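Local coordinates for conserved membrane protein (Chlamydia abortus, PDB 6GZU) that acts as a Chlamydia effector that combines deubiquitination and acetylation activities and induces Golgi fragmentation, probably as a cysteine peptidase of the CE clan, at residues 77-80 / 86-89. Sequence-based numbering, arbitrary orientation.
Sequences QCHH and DYPH. With ZN (zinc ion), chain C.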
ATOM      1  N   GLN A  77      -3.650   3.052 -21.543  1.00 40.78           N
ATOM      2  CA  GLN A  77      -4.279   3.802 -20.452  1.00 40.25           C
ATOM      3  C   GLN A  77      -3.293   4.213 -19.390  1.00 39.85           C
ATOM      4  O   GLN A  77      -3.673   4.789 -18.380  1.00 43.61           O
ATOM      5  CB  GLN A  77      -5.390   2.974 -19.802  1.00 41.51           C
ATOM      6  CG  GLN A  77      -6.322   2.370 -20.822  1.00 44.40           C
ATOM      7  CD  GLN A  77      -7.229   3.390 -21.479  1.00 47.20           C
ATOM      8  OE1 GLN A  77      -7.364   4.524 -21.020  1.00 48.32           O
ATOM      9  NE2 GLN A  77      -7.878   2.976 -22.548  1.00 48.46           N
ATOM     10  N   CYS A  78      -2.023   3.915 -19.609  1.00 37.48           N
ATOM     11  CA  CYS A  78      -1.012   4.117 -18.586  1.00 36.43           C
ATOM     12  C   CYS A  78      -0.821   5.569 -18.175  1.00 36.23           C
ATOM     13  O   CYS A  78      -0.519   6.415 -19.013  1.00 38.62           O
ATOM     14  CB  CYS A  78       0.297   3.571 -19.115  1.00 35.78           C
ATOM     15  SG  CYS A  78       1.626   3.957 -18.074  1.00 35.52           S
ATOM     16  N   HIS A  79      -0.922   5.854 -16.877  1.00 36.01           N
ATOM     17  CA  HIS A  79      -0.685   7.204 -16.358  1.00 36.66           C
ATOM     18  C   HIS A  79       0.662   7.307 -15.595  1.00 35.96           C
ATOM     19  O   HIS A  79       0.964   8.312 -14.881  1.00 37.41           O
ATOM     20  CB  HIS A  79      -1.867   7.633 -15.482  1.00 37.79           C
ATOM     21  CG  HIS A  79      -1.967   6.888 -14.189  1.00 36.75           C
ATOM     22  ND1 HIS A  79      -1.792   5.523 -14.092  1.00 38.35           N
ATOM     23  CD2 HIS A  79      -2.223   7.319 -12.929  1.00 36.43           C
ATOM     24  CE1 HIS A  79      -1.907   5.151 -12.826  1.00 36.44           C
ATOM     25  NE2 HIS A  79      -2.195   6.216 -12.105  1.00 35.19           N
ATOM     26  N   HIS A  80       1.494   6.276 -15.745  1.00 33.90           N
ATOM     27  CA  HIS A  80       2.784   6.228 -15.041  1.00 32.67           C
ATOM     28  C   HIS A  80       3.960   6.870 -15.705  1.00 37.05           C
ATOM     29  O   HIS A  80       4.997   7.044 -15.065  1.00 40.79           O
ATOM     30  CB  HIS A  80       3.192   4.793 -14.760  1.00 31.73           C
ATOM     31  CG  HIS A  80       2.144   4.008 -14.049  1.00 30.36           C
ATOM     32  ND1 HIS A  80       1.477   2.958 -14.646  1.00 30.42           N
ATOM     33  CD2 HIS A  80       1.641   4.134 -12.795  1.00 28.17           C
ATOM     34  CE1 HIS A  80       0.607   2.462 -13.771  1.00 27.48           C
ATOM     35  NE2 HIS A  80       0.674   3.174 -12.653  1.00 26.90           N
ATOM     36  N   ASP A  86       3.421  12.230  -9.088  1.00 25.75           N
ATOM     37  CA  ASP A  86       3.040  10.950  -8.488  1.00 24.36           C
ATOM     38  C   ASP A  86       4.084   9.850  -8.667  1.00 23.38           C
ATOM     39  O   ASP A  86       4.289   9.036  -7.771  1.00 22.59           O
ATOM     40  CB  ASP A  86       1.744  10.434  -9.102  1.00 26.27           C
ATOM     41  CG  ASP A  86       0.586  11.361  -8.880  1.00 29.44           C
ATOM     42  OD1 ASP A  86       0.022  11.327  -7.765  1.00 30.04           O
ATOM     43  OD2 ASP A  86       0.195  12.062  -9.840  1.00 31.82           O
ATOM     44  N   TYR A  87       4.699   9.792  -9.847  1.00 22.86           N
ATOM     45  CA  TYR A  87       5.552   8.647 -10.204  1.00 23.27           C
ATOM     46  C   TYR A  87       6.928   9.014 -10.726  1.00 24.32           C
ATOM     47  O   TYR A  87       7.334   8.495 -11.755  1.00 25.63           O
ATOM     48  CB  TYR A  87       4.852   7.723 -11.235  1.00 23.78           C
ATOM     49  CG  TYR A  87       3.439   7.355 -10.845  1.00 23.36           C
ATOM     50  CD1 TYR A  87       3.195   6.474  -9.806  1.00 23.90           C
ATOM     51  CD2 TYR A  87       2.331   7.890 -11.532  1.00 23.50           C
ATOM     52  CE1 TYR A  87       1.893   6.147  -9.433  1.00 22.61           C
ATOM     53  CE2 TYR A  87       1.017   7.570 -11.166  1.00 24.86           C
ATOM     54  CZ  TYR A  87       0.818   6.698 -10.120  1.00 23.12           C
ATOM     55  OH  TYR A  87      -0.461   6.406  -9.743  1.00 25.51           O
ATOM     56  N   PRO A  88       7.680   9.852 -10.011  1.00 24.46           N
ATOM     57  CA  PRO A  88       9.013  10.152 -10.552  1.00 25.31           C
ATOM     58  C   PRO A  88       9.900   8.904 -10.554  1.00 24.70           C
ATOM     59  O   PRO A  88      10.811   8.800 -11.375  1.00 26.50           O
ATOM     60  CB  PRO A  88       9.558  11.182  -9.561  1.00 24.95           C
ATOM     61  CG  PRO A  88       8.786  10.900  -8.248  1.00 23.40           C
ATOM     62  CD  PRO A  88       7.420  10.489  -8.708  1.00 23.88           C
ATOM     63  N   HIS A  89       9.611   7.963  -9.646  1.00 24.73           N
ATOM     64  CA  HIS A  89      10.391   6.735  -9.496  1.00 25.70           C
ATOM     65  C   HIS A  89      10.089   5.718 -10.612  1.00 27.53           C
ATOM     66  O   HIS A  89      10.768   4.690 -10.706  1.00 29.95           O
ATOM     67  CB  HIS A  89      10.123   6.116  -8.125  1.00 23.92           C
ATOM     68  CG  HIS A  89       8.673   5.851  -7.874  1.00 22.85           C
ATOM     69  ND1 HIS A  89       7.727   6.860  -7.830  1.00 21.68           N
ATOM     70  CD2 HIS A  89       8.008   4.691  -7.670  1.00 23.72           C
ATOM     71  CE1 HIS A  89       6.539   6.326  -7.605  1.00 21.79           C
ATOM     72  NE2 HIS A  89       6.686   5.013  -7.485  1.00 23.03           N
TER
HETATM   73 ZN    ZN C 402       1.710   2.287 -16.567  1.00 35.40          ZN
HETATM   74  O   HOH W   1       6.791   8.943 -14.527  1.00 29.37           O
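The ring of Y87 meets two histidines at once, taking H80 over one face and turning its own edge toward H79. D86 OD1, suited to gripping hydroxyls, is hydrogen-bonded to S41 OG, while D86 CB lies 3.5 Å above the plane of the Y87 ring, toward the rim. H80 CD2 stands over the centre of the opposite face, 3.8 Å from Y87 CZ. This edge-to-face pair has planes at 74° and uses an imidazole C-H edge against a broad phenol face. CG of Y87 lies anti to its carbonyl carbon (chi1 -49°), which carries the ring across to the histidines. In the second edge-to-face pair the Y87 edge points at the face of H79, with planes at 79°. There Y87 OH is 2.9 Å from H79 NE2. Tyrosine suits the place because its flat ring offers a face to H80 and an edge to H79.

Both segments belong to the loop between strands 68-69 and 100-107, where zinc is held by C78, H80, H60 and C95. H80 binds the metal through ND1 at 2.0 Å, and D58 accepts from its NE2, probably polarising the ring. The H80 amide donates to the thiolate sulfur, N to C78 SG 3.3 Å.

A water lies 2.7 Å from H80 O and 2.9 Å from Y87 O, linking the two backbones. P88, compact and apolar, its CB pointing away from 77-80, packs on C253, T254 and V257 of helix 252-257. H89, whose imidazole can donate through NE2, is hydrogen-bonded to V39 O.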